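Local coordinates for protein decapping nuclease RAI1 (Candida albicans, PDB 5BUD) that removes NAD caps from the 5' ends of RNAs with a divalent metal ion, also acts on m7G-capped and triphosphate 5' ends, and stabilises and stimulates the exoribonuclease RAT1, at residues T55-Q60 against E175-I180; S249-N254 against L291-L296; F266-Q271 against T278-G283. One frame throughout, in Å; residues are numbered along the deposited sequence.

Contact 1 (T55-Q60 against E175-I180); sequences TGIDLQ and ETIATI. With MN (manganese (II) ion), chain G.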
loop_
_atom_site.group_PDB
_atom_site.type_symbol
_atom_site.label_atom_id
_atom_site.label_comp_id
_atom_site.label_asym_id
_atom_site.label_seq_id
_atom_site.Cartn_x
_atom_site.Cartn_y
_atom_site.Cartn_z
ATOM N N THR A 55 18.918 18.682 15.731
ATOM C CA THR A 55 19.196 19.880 14.934
ATOM C C THR A 55 17.941 20.610 14.434
ATOM O O THR A 55 18.021 21.772 14.038
ATOM C CB THR A 55 20.082 19.573 13.713
ATOM O OG1 THR A 55 19.427 18.624 12.863
ATOM C CG2 THR A 55 21.451 19.038 14.136
ATOM N N GLY A 56 16.790 19.949 14.436
ATOM C CA GLY A 56 15.550 20.590 13.996
ATOM C C GLY A 56 15.406 20.626 12.477
ATOM O O GLY A 56 15.282 21.695 11.880
ATOM N N ILE A 57 15.355 19.446 11.865
ATOM C CA ILE A 57 15.338 19.318 10.404
ATOM C C ILE A 57 14.093 19.966 9.798
ATOM O O ILE A 57 12.991 19.757 10.284
ATOM C CB ILE A 57 15.448 17.841 9.997
ATOM C CG1 ILE A 57 16.825 17.302 10.395
ATOM C CG2 ILE A 57 15.262 17.696 8.497
ATOM C CD1 ILE A 57 16.884 15.795 10.555
ATOM N N ASP A 58 14.266 20.791 8.768
ATOM C CA ASP A 58 13.120 21.398 8.114
ATOM C C ASP A 58 12.634 20.481 7.003
ATOM O O ASP A 58 13.330 20.292 5.996
ATOM C CB ASP A 58 13.417 22.791 7.535
ATOM C CG ASP A 58 12.133 23.552 7.215
ATOM O OD1 ASP A 58 11.145 22.897 6.856
ATOM O OD2 ASP A 58 12.079 24.794 7.353
ATOM N N LEU A 59 11.436 19.937 7.172
ATOM C CA LEU A 59 10.934 18.926 6.233
ATOM C C LEU A 59 10.322 19.560 4.979
ATOM O O LEU A 59 9.916 18.847 4.092
ATOM C CB LEU A 59 9.930 17.982 6.924
ATOM C CG LEU A 59 10.542 17.070 7.977
ATOM C CD1 LEU A 59 9.482 16.249 8.708
ATOM C CD2 LEU A 59 11.602 16.138 7.408
ATOM N N GLN A 60 10.201 20.886 4.926
ATOM C CA GLN A 60 9.884 21.558 3.653
ATOM C C GLN A 60 11.124 22.051 2.917
ATOM O O GLN A 60 11.015 22.603 1.821
ATOM C CB GLN A 60 8.852 22.673 3.821
ATOM C CG GLN A 60 9.245 23.804 4.748
ATOM C CD GLN A 60 8.132 24.812 4.898
ATOM O OE1 GLN A 60 7.559 25.262 3.922
ATOM N NE2 GLN A 60 7.803 25.152 6.137
ATOM N N GLU A 175 11.436 10.519 4.231
ATOM C CA GLU A 175 12.048 9.322 3.723
ATOM C C GLU A 175 13.482 9.592 3.282
ATOM O O GLU A 175 14.366 8.775 3.506
ATOM C CB GLU A 175 11.290 8.748 2.520
ATOM C CG GLU A 175 9.899 8.212 2.789
ATOM C CD GLU A 175 9.203 7.798 1.486
ATOM O OE1 GLU A 175 9.883 7.785 0.448
ATOM O OE2 GLU A 175 7.997 7.529 1.470
ATOM N N THR A 176 13.682 10.739 2.653
ATOM C CA THR A 176 14.994 11.121 2.141
ATOM C C THR A 176 15.985 11.370 3.275
ATOM O O THR A 176 17.087 10.881 3.207
ATOM C CB THR A 176 14.867 12.360 1.220
ATOM O OG1 THR A 176 13.964 12.045 0.150
ATOM C CG2 THR A 176 16.206 12.756 0.651
ATOM N N ILE A 177 15.582 12.093 4.320
ATOM C CA ILE A 177 16.517 12.428 5.410
ATOM C C ILE A 177 16.676 11.328 6.470
ATOM O O ILE A 177 17.642 11.351 7.224
ATOM C CB ILE A 177 16.258 13.832 6.003
ATOM C CG1 ILE A 177 14.871 13.976 6.654
ATOM C CG2 ILE A 177 16.372 14.862 4.896
ATOM C CD1 ILE A 177 14.764 13.428 8.056
ATOM N N ALA A 178 15.809 10.312 6.431
ATOM C CA ALA A 178 15.827 9.201 7.410
ATOM C C ALA A 178 16.438 7.915 6.906
ATOM O O ALA A 178 16.585 6.960 7.681
ATOM C CB ALA A 178 14.417 8.937 7.932
ATOM N N THR A 179 16.836 7.868 5.627
ATOM C CA THR A 179 17.386 6.657 5.068
ATOM C C THR A 179 18.722 6.908 4.320
ATOM O O THR A 179 19.020 8.031 3.930
ATOM C CB THR A 179 16.421 6.019 4.051
ATOM O OG1 THR A 179 16.302 6.875 2.892
ATOM C CG2 THR A 179 15.033 5.747 4.684
ATOM N N ILE A 180 19.469 5.837 4.142
ATOM C CA ILE A 180 20.750 5.811 3.408
ATOM C C ILE A 180 20.722 4.676 2.365
ATOM O O ILE A 180 20.040 3.654 2.566
ATOM C CB ILE A 180 21.925 5.635 4.404
ATOM C CG1 ILE A 180 21.594 4.555 5.451
ATOM C CG2 ILE A 180 22.207 6.962 5.084
ATOM C CD1 ILE A 180 22.752 4.115 6.332
HETATM MN MN MN G . 9.473 6.585 -1.359
HETATM O O HOH W 1 11.799 6.234 -1.790
HETATM O O HOH W 2 8.645 5.598 -3.391
HETATM O O HOH W 3 9.445 4.458 -0.249
HETATM O O HOH W 4 9.921 8.624 -2.251
#
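Ile57 and Leu59, on the loop that follows helix 50-54, close over Ile177 on helix 158-178, the helix that brings Glu175 to the metal centre of this PD-(D/E)XK nuclease fold. Ile57 and Ile177 reach toward each other and meet tip to tip, Ile57 CD1 lying 4.0 Å from Ile177 CD1. Leu59 comes in differently: its side chain crosses that of Ile177 at about a right angle, and its CD2 methyl rests 4.0 Å from Ile177 CG1. With chi1 at 63°, Ile177 places CG1 between its own backbone N and carbonyl carbon, which sends the longer branch out to both loop residues. Branched aliphatic side chains suit this buried place because several methyls can fill a small space without any polar group to satisfy.

Gly56 is where the chain leaves helical geometry, and glycine suits the place because a residue without a side chain takes positive phi easily. Asp58 then folds back in an Asx turn, its OD1 accepting from Gln60 N at 2.9 Å. Leu59 also touches Val170 and Lys173, so it packs along the same helix.

Away from the loop, Thr179 OG1 donates to Glu175 O across 2.8 Å, linking Thr179 of strand 179-180 back to Glu175 of the helix. The extended side chain of Glu175, in contact with Asp226 and Leu246, carries its carboxylate to a manganese ion: Glu175 OE1 sits 2.2 Å from the metal, and four water molecules also bind it.

Contact 2 (S249-N254 against L291-L296); sequences SRIIEN and LKNVEL. With nucleotides of chain C.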
loop_
_atom_site.group_PDB
_atom_site.type_symbol
_atom_site.label_atom_id
_atom_site.label_comp_id
_atom_site.label_asym_id
_atom_site.label_seq_id
_atom_site.Cartn_x
_atom_site.Cartn_y
_atom_site.Cartn_z
ATOM N N SER A 249 3.446 12.709 10.858
ATOM C CA SER A 249 2.237 13.296 11.399
ATOM C C SER A 249 2.552 14.563 12.171
ATOM O O SER A 249 3.681 14.774 12.577
ATOM C CB SER A 249 1.541 12.340 12.353
ATOM O OG SER A 249 0.164 12.621 12.311
ATOM N N ARG A 250 1.545 15.403 12.369
ATOM C CA ARG A 250 1.717 16.552 13.249
ATOM C C ARG A 250 1.838 16.067 14.691
ATOM O O ARG A 250 1.194 15.109 15.074
ATOM C CB ARG A 250 0.554 17.532 13.134
ATOM C CG ARG A 250 0.860 18.860 13.805
ATOM C CD ARG A 250 -0.385 19.678 14.107
ATOM N NE ARG A 250 -0.125 20.667 15.156
ATOM C CZ ARG A 250 -1.037 21.510 15.632
ATOM N NH1 ARG A 250 -2.273 21.521 15.144
ATOM N NH2 ARG A 250 -0.705 22.373 16.585
ATOM N N ILE A 251 2.678 16.718 15.477
ATOM C CA ILE A 251 2.686 16.504 16.941
ATOM C C ILE A 251 1.239 16.654 17.467
ATOM O O ILE A 251 0.409 17.340 16.869
ATOM C CB ILE A 251 3.696 17.435 17.703
ATOM C CG1 ILE A 251 3.711 18.873 17.182
ATOM C CG2 ILE A 251 5.115 16.948 17.554
ATOM C CD1 ILE A 251 2.371 19.577 17.225
ATOM N N ILE A 252 0.917 15.942 18.540
ATOM C CA ILE A 252 -0.474 15.833 19.008
ATOM C C ILE A 252 -0.732 16.775 20.195
ATOM O O ILE A 252 0.037 16.783 21.149
ATOM C CB ILE A 252 -0.795 14.370 19.364
ATOM C CG1 ILE A 252 -0.688 13.495 18.103
ATOM C CG2 ILE A 252 -2.200 14.260 19.949
ATOM C CD1 ILE A 252 -0.256 12.077 18.376
ATOM N N GLU A 253 -1.819 17.551 20.124
ATOM C CA GLU A 253 -2.073 18.658 21.074
ATOM C C GLU A 253 -3.420 18.630 21.800
ATOM O O GLU A 253 -3.552 19.260 22.842
ATOM C CB GLU A 253 -1.950 20.010 20.375
ATOM C CG GLU A 253 -0.651 20.182 19.607
ATOM C CD GLU A 253 -0.197 21.624 19.514
ATOM O OE1 GLU A 253 -1.026 22.481 19.139
ATOM O OE2 GLU A 253 0.989 21.896 19.792
ATOM N N ASN A 254 -4.424 17.961 21.240
ATOM C CA ASN A 254 -5.677 17.716 21.959
ATOM C C ASN A 254 -6.250 16.325 21.667
ATOM O O ASN A 254 -5.679 15.571 20.869
ATOM C CB ASN A 254 -6.707 18.829 21.678
ATOM C CG ASN A 254 -6.864 19.151 20.198
ATOM O OD1 ASN A 254 -7.145 18.278 19.378
ATOM N ND2 ASN A 254 -6.720 20.427 19.856
ATOM N N LEU A 291 10.871 18.693 12.000
ATOM C CA LEU A 291 10.807 17.391 12.664
ATOM C C LEU A 291 11.193 17.576 14.121
ATOM O O LEU A 291 12.268 18.093 14.410
ATOM C CB LEU A 291 11.750 16.393 12.007
ATOM C CG LEU A 291 11.867 14.979 12.561
ATOM C CD1 LEU A 291 10.561 14.196 12.460
ATOM C CD2 LEU A 291 12.975 14.211 11.880
ATOM N N LYS A 292 10.322 17.137 15.023
ATOM C CA LYS A 292 10.494 17.334 16.470
ATOM C C LYS A 292 10.911 16.053 17.163
ATOM O O LYS A 292 11.777 16.065 18.013
ATOM C CB LYS A 292 9.181 17.801 17.069
ATOM C CG LYS A 292 8.634 19.084 16.452
ATOM C CD LYS A 292 9.612 20.249 16.571
ATOM C CE LYS A 292 9.902 20.604 18.027
ATOM N NZ LYS A 292 11.094 21.492 18.091
ATOM N N ASN A 293 10.284 14.943 16.805
ATOM C CA ASN A 293 10.684 13.649 17.338
ATOM C C ASN A 293 10.238 12.482 16.445
ATOM O O ASN A 293 9.349 12.626 15.592
ATOM C CB ASN A 293 10.150 13.468 18.771
ATOM C CG ASN A 293 8.643 13.411 18.823
ATOM O OD1 ASN A 293 7.976 14.395 18.575
ATOM N ND2 ASN A 293 8.099 12.254 19.155
ATOM N N VAL A 294 10.869 11.330 16.660
ATOM C CA VAL A 294 10.599 10.136 15.896
ATOM C C VAL A 294 10.232 9.011 16.835
ATOM O O VAL A 294 10.857 8.861 17.874
ATOM C CB VAL A 294 11.833 9.754 15.069
ATOM C CG1 VAL A 294 11.657 8.404 14.408
ATOM C CG2 VAL A 294 12.124 10.868 14.068
ATOM N N GLU A 295 9.220 8.230 16.475
ATOM C CA GLU A 295 8.783 7.106 17.297
ATOM C C GLU A 295 8.521 5.844 16.480
ATOM O O GLU A 295 7.785 5.872 15.468
ATOM C CB GLU A 295 7.513 7.511 18.056
ATOM C CG GLU A 295 7.070 6.485 19.084
ATOM C CD GLU A 295 5.851 6.904 19.891
ATOM O OE1 GLU A 295 5.418 8.071 19.807
ATOM O OE2 GLU A 295 5.304 6.036 20.592
ATOM N N LEU A 296 9.126 4.750 16.939
ATOM C CA LEU A 296 8.909 3.403 16.414
ATOM C C LEU A 296 7.738 2.674 17.063
ATOM O O LEU A 296 7.637 2.624 18.278
ATOM C CB LEU A 296 10.165 2.571 16.642
ATOM C CG LEU A 296 10.161 1.080 16.316
ATOM C CD1 LEU A 296 9.844 0.817 14.869
ATOM C CD2 LEU A 296 11.529 0.520 16.676
ATOM P P U C 4 -2.602 19.806 9.940
ATOM O OP1 U C 4 -2.835 21.273 9.901
ATOM O OP2 U C 4 -1.232 19.268 9.851
ATOM O "O5'" U C 4 -3.287 19.242 11.260
ATOM C "C5'" U C 4 -4.590 19.704 11.650
ATOM C "C4'" U C 4 -4.596 19.951 13.134
ATOM O "O4'" U C 4 -5.955 19.883 13.639
ATOM C "C3'" U C 4 -3.891 18.858 13.904
ATOM O "O3'" U C 4 -3.577 19.367 15.189
ATOM C "C2'" U C 4 -4.939 17.754 13.845
ATOM O "O2'" U C 4 -4.738 16.657 14.715
ATOM C "C1'" U C 4 -6.228 18.558 14.073
ATOM N N1 U C 4 -7.394 18.059 13.325
ATOM C C2 U C 4 -7.547 16.689 13.210
ATOM O O2 U C 4 -6.766 15.891 13.698
ATOM N N3 U C 4 -8.648 16.289 12.493
ATOM C C4 U C 4 -9.592 17.095 11.894
ATOM O O4 U C 4 -10.528 16.578 11.282
ATOM C C5 U C 4 -9.366 18.499 12.057
ATOM C C6 U C 4 -8.301 18.923 12.750
#
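A classic beta bulge on strand 291-298, formed where Lys292 and Asn293 both face Phe284 of the neighbouring strand, receives Ile251, the first residue past strand 243-250. The touch is light and lies at the surface. Ile251 CG2 comes to 4.0 Å from Asn293 OD1 and 4.2 Å from Lys292 CB, and the isoleucine crosses both side chains obliquely. With chi1 near 41°, Ile251 holds CG1 between its backbone N and carbonyl carbon and leaves CG2 to do the touching; a branched aliphatic thus offers the bulge a methyl, and the short Asn293 side chain brings its amide oxygen into van der Waals range of it. Lys292 suits this exposed edge: its CB starts toward Ile251, but the chain bends at chi2 and chi3 and takes the amine elsewhere.

Next to Ile251, Arg250 lies against the RNA, a fitting place for a cation. Its chain runs extended from CG to NE, with CD 3.4 Å from O3' of U4 of chain C. Arg250 NH2 forms a salt bridge with Glu253 OE1 at 2.6 Å, which probably helps to fix the rotation of the guanidinium beside the sugar.

Strand 279-285 runs between the two partners, parallel to strand 243-250 and antiparallel to strand 291-298, so Ile251 and the bulge meet across it. After a short loop, Asn254 N-caps helix 255-275, its OD1 accepting from Gln257 N; Ile252 touches that helix at Gln257, Val258 and Phe261.

Contact 3 (F266-Q271 against T278-G283); sequences FKAWCQ and TKIIYG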
loop_
_atom_site.group_PDB
_atom_site.type_symbol
_atom_site.label_atom_id
_atom_site.label_comp_id
_atom_site.label_asym_id
_atom_site.label_seq_id
_atom_site.Cartn_x
_atom_site.Cartn_y
_atom_site.Cartn_z
ATOM N N PHE A 266 -4.275 3.109 12.501
ATOM C CA PHE A 266 -5.009 1.916 12.111
ATOM C C PHE A 266 -4.762 1.621 10.633
ATOM O O PHE A 266 -4.535 0.456 10.254
ATOM C CB PHE A 266 -6.513 2.105 12.369
ATOM C CG PHE A 266 -7.377 1.054 11.736
ATOM C CD1 PHE A 266 -7.275 -0.276 12.120
ATOM C CD2 PHE A 266 -8.241 1.379 10.704
ATOM C CE1 PHE A 266 -8.068 -1.240 11.536
ATOM C CE2 PHE A 266 -9.038 0.410 10.095
ATOM C CZ PHE A 266 -8.957 -0.901 10.522
ATOM N N LYS A 267 -4.838 2.659 9.817
ATOM C CA LYS A 267 -4.595 2.527 8.370
ATOM C C LYS A 267 -3.154 2.050 8.116
ATOM O O LYS A 267 -2.922 1.205 7.260
ATOM C CB LYS A 267 -4.836 3.846 7.645
ATOM C CG LYS A 267 -6.289 4.261 7.458
ATOM C CD LYS A 267 -6.314 5.701 6.969
ATOM C CE LYS A 267 -7.703 6.208 6.639
ATOM N NZ LYS A 267 -8.336 6.777 7.861
ATOM N N ALA A 268 -2.199 2.587 8.879
ATOM C CA ALA A 268 -0.808 2.109 8.814
ATOM C C ALA A 268 -0.695 0.635 9.200
ATOM O O ALA A 268 -0.009 -0.168 8.531
ATOM C CB ALA A 268 0.093 2.973 9.683
ATOM N N TRP A 269 -1.361 0.261 10.289
ATOM C CA TRP A 269 -1.436 -1.135 10.675
ATOM C C TRP A 269 -2.030 -1.960 9.538
ATOM O O TRP A 269 -1.472 -3.019 9.176
ATOM C CB TRP A 269 -2.225 -1.343 11.996
ATOM C CG TRP A 269 -2.429 -2.790 12.331
ATOM C CD1 TRP A 269 -1.551 -3.615 13.009
ATOM C CD2 TRP A 269 -3.541 -3.608 11.977
ATOM N NE1 TRP A 269 -2.071 -4.876 13.111
ATOM C CE2 TRP A 269 -3.277 -4.911 12.466
ATOM C CE3 TRP A 269 -4.749 -3.365 11.307
ATOM C CZ2 TRP A 269 -4.173 -5.973 12.287
ATOM C CZ3 TRP A 269 -5.642 -4.398 11.147
ATOM C CH2 TRP A 269 -5.355 -5.695 11.646
ATOM N N CYS A 270 -3.129 -1.507 8.941
ATOM C CA CYS A 270 -3.751 -2.296 7.857
ATOM C C CYS A 270 -2.738 -2.617 6.738
ATOM O O CYS A 270 -2.632 -3.752 6.231
ATOM C CB CYS A 270 -4.954 -1.569 7.243
ATOM S SG CYS A 270 -6.453 -1.610 8.270
ATOM N N GLN A 271 -1.996 -1.586 6.377
ATOM C CA GLN A 271 -1.070 -1.627 5.266
ATOM C C GLN A 271 0.118 -2.576 5.599
ATOM O O GLN A 271 0.525 -3.413 4.781
ATOM C CB GLN A 271 -0.697 -0.149 4.967
ATOM C CG GLN A 271 0.597 0.171 4.253
ATOM C CD GLN A 271 0.876 1.684 4.215
ATOM O OE1 GLN A 271 0.229 2.471 4.912
ATOM N NE2 GLN A 271 1.836 2.093 3.382
ATOM N N THR A 278 6.875 -5.245 10.039
ATOM C CA THR A 278 6.783 -5.359 11.506
ATOM C C THR A 278 7.108 -4.046 12.231
ATOM O O THR A 278 6.939 -3.946 13.438
ATOM C CB THR A 278 7.734 -6.449 12.063
ATOM O OG1 THR A 278 9.102 -6.085 11.832
ATOM C CG2 THR A 278 7.434 -7.764 11.439
ATOM N N LYS A 279 7.584 -3.043 11.487
ATOM C CA LYS A 279 8.013 -1.781 12.095
ATOM C C LYS A 279 7.403 -0.591 11.342
ATOM O O LYS A 279 7.510 -0.498 10.086
ATOM C CB LYS A 279 9.555 -1.700 12.099
ATOM C CG LYS A 279 10.248 -2.584 13.122
ATOM C CD LYS A 279 11.757 -2.344 13.141
ATOM C CE LYS A 279 12.448 -3.091 14.275
ATOM N NZ LYS A 279 12.171 -4.529 14.168
ATOM N N ILE A 280 6.777 0.315 12.097
ATOM C CA ILE A 280 6.277 1.596 11.588
ATOM C C ILE A 280 6.891 2.748 12.353
ATOM O O ILE A 280 6.799 2.807 13.592
ATOM C CB ILE A 280 4.733 1.688 11.726
ATOM C CG1 ILE A 280 4.103 0.470 11.104
ATOM C CG2 ILE A 280 4.228 2.983 11.124
ATOM C CD1 ILE A 280 2.620 0.313 11.308
ATOM N N ILE A 281 7.538 3.670 11.643
ATOM C CA ILE A 281 8.247 4.783 12.282
ATOM C C ILE A 281 7.521 6.060 11.882
ATOM O O ILE A 281 7.361 6.351 10.694
ATOM C CB ILE A 281 9.732 4.820 11.869
ATOM C CG1 ILE A 281 10.410 3.549 12.364
ATOM C CG2 ILE A 281 10.436 6.058 12.387
ATOM C CD1 ILE A 281 11.896 3.452 12.160
ATOM N N TYR A 282 7.083 6.808 12.875
ATOM C CA TYR A 282 6.473 8.111 12.673
ATOM C C TYR A 282 7.456 9.231 12.939
ATOM O O TYR A 282 8.130 9.275 13.980
ATOM C CB TYR A 282 5.227 8.285 13.567
ATOM C CG TYR A 282 3.970 7.779 12.928
ATOM C CD1 TYR A 282 3.671 6.435 12.941
ATOM C CD2 TYR A 282 3.063 8.653 12.309
ATOM C CE1 TYR A 282 2.513 5.960 12.374
ATOM C CE2 TYR A 282 1.924 8.165 11.704
ATOM C CZ TYR A 282 1.671 6.812 11.746
ATOM O OH TYR A 282 0.551 6.277 11.190
ATOM N N GLY A 283 7.572 10.121 11.967
ATOM C CA GLY A 283 8.231 11.408 12.186
ATOM C C GLY A 283 7.162 12.431 12.544
ATOM O O GLY A 283 6.314 12.736 11.708
#
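Ala268 packs against Ile280 and Tyr282 inside a beta-alpha-beta unit of the nuclease core, in which strand 243-250 leads into helix 255-275 and then into strand 279-285, parallel to the first. The axes of the short helix and strand segments pass 9.7 Å apart, with their directions 146° from one another. Alanine suits the facing position, since its methyl leaves room for the larger side chains rising from the strand.

The second segment begins with Thr278, still in the turn, and Lys279, whose ammonium forms a cation-pi pair with Trp229. Ile280 is the first to reach the helix. Its CG1 lies anti to the carbonyl carbon (chi1 -52°) and the outer bond is extended, so that CD1 is carried onto one turn of backbone: it sits 4.0 Å from Ala268 CB, 3.9 Å from Ala268 O and 4.1 Å from Trp269 N. The backbone of a helix is generally bonded within itself, so an aliphatic end is tolerated against it.

Ile281 turns from the helix and touches Val244 and Leu246 of strand 243-250. The end of the Tyr282 side chain comes back to the helix, its ring edge-to-face with Phe261 and its side chain against Lys247, a probable substrate-binding residue. Gln271, likewise probably substrate-binding, bonds Lys247 NZ through OE1 and makes a weak hydrogen bond to an RNA phosphate. It is the hydroxyl of Tyr282 that touches the helix, OH lying 3.7 Å from Ala268 CB.

Contacts 1 and 2, with centres 14 Å apart, are joined by the loop 55-60 running beside strand 291-298: Ile57 O lies 2.9 Å from Leu291 N, a probable hydrogen bond. Between contacts 2 and 3, also 14 Å apart, probable backbone hydrogen bonds link strand 279-285 to strands 291-298 (Glu295 O to Tyr282 N, 2.8 Å) and 243-250 (Ser249 N to Gly283 O, 3.0 Å). Contacts 1 and 3 do not touch; their nearest atoms are about 6 Å apart. Contact 1 supplies Glu175 to one manganese, while in contact 3 the side chain of Ile280 lies about 4 Å from that of the metal-binding Glu245 and about 8 Å from a manganese. Contact 2 meets the RNA at U4 of chain C.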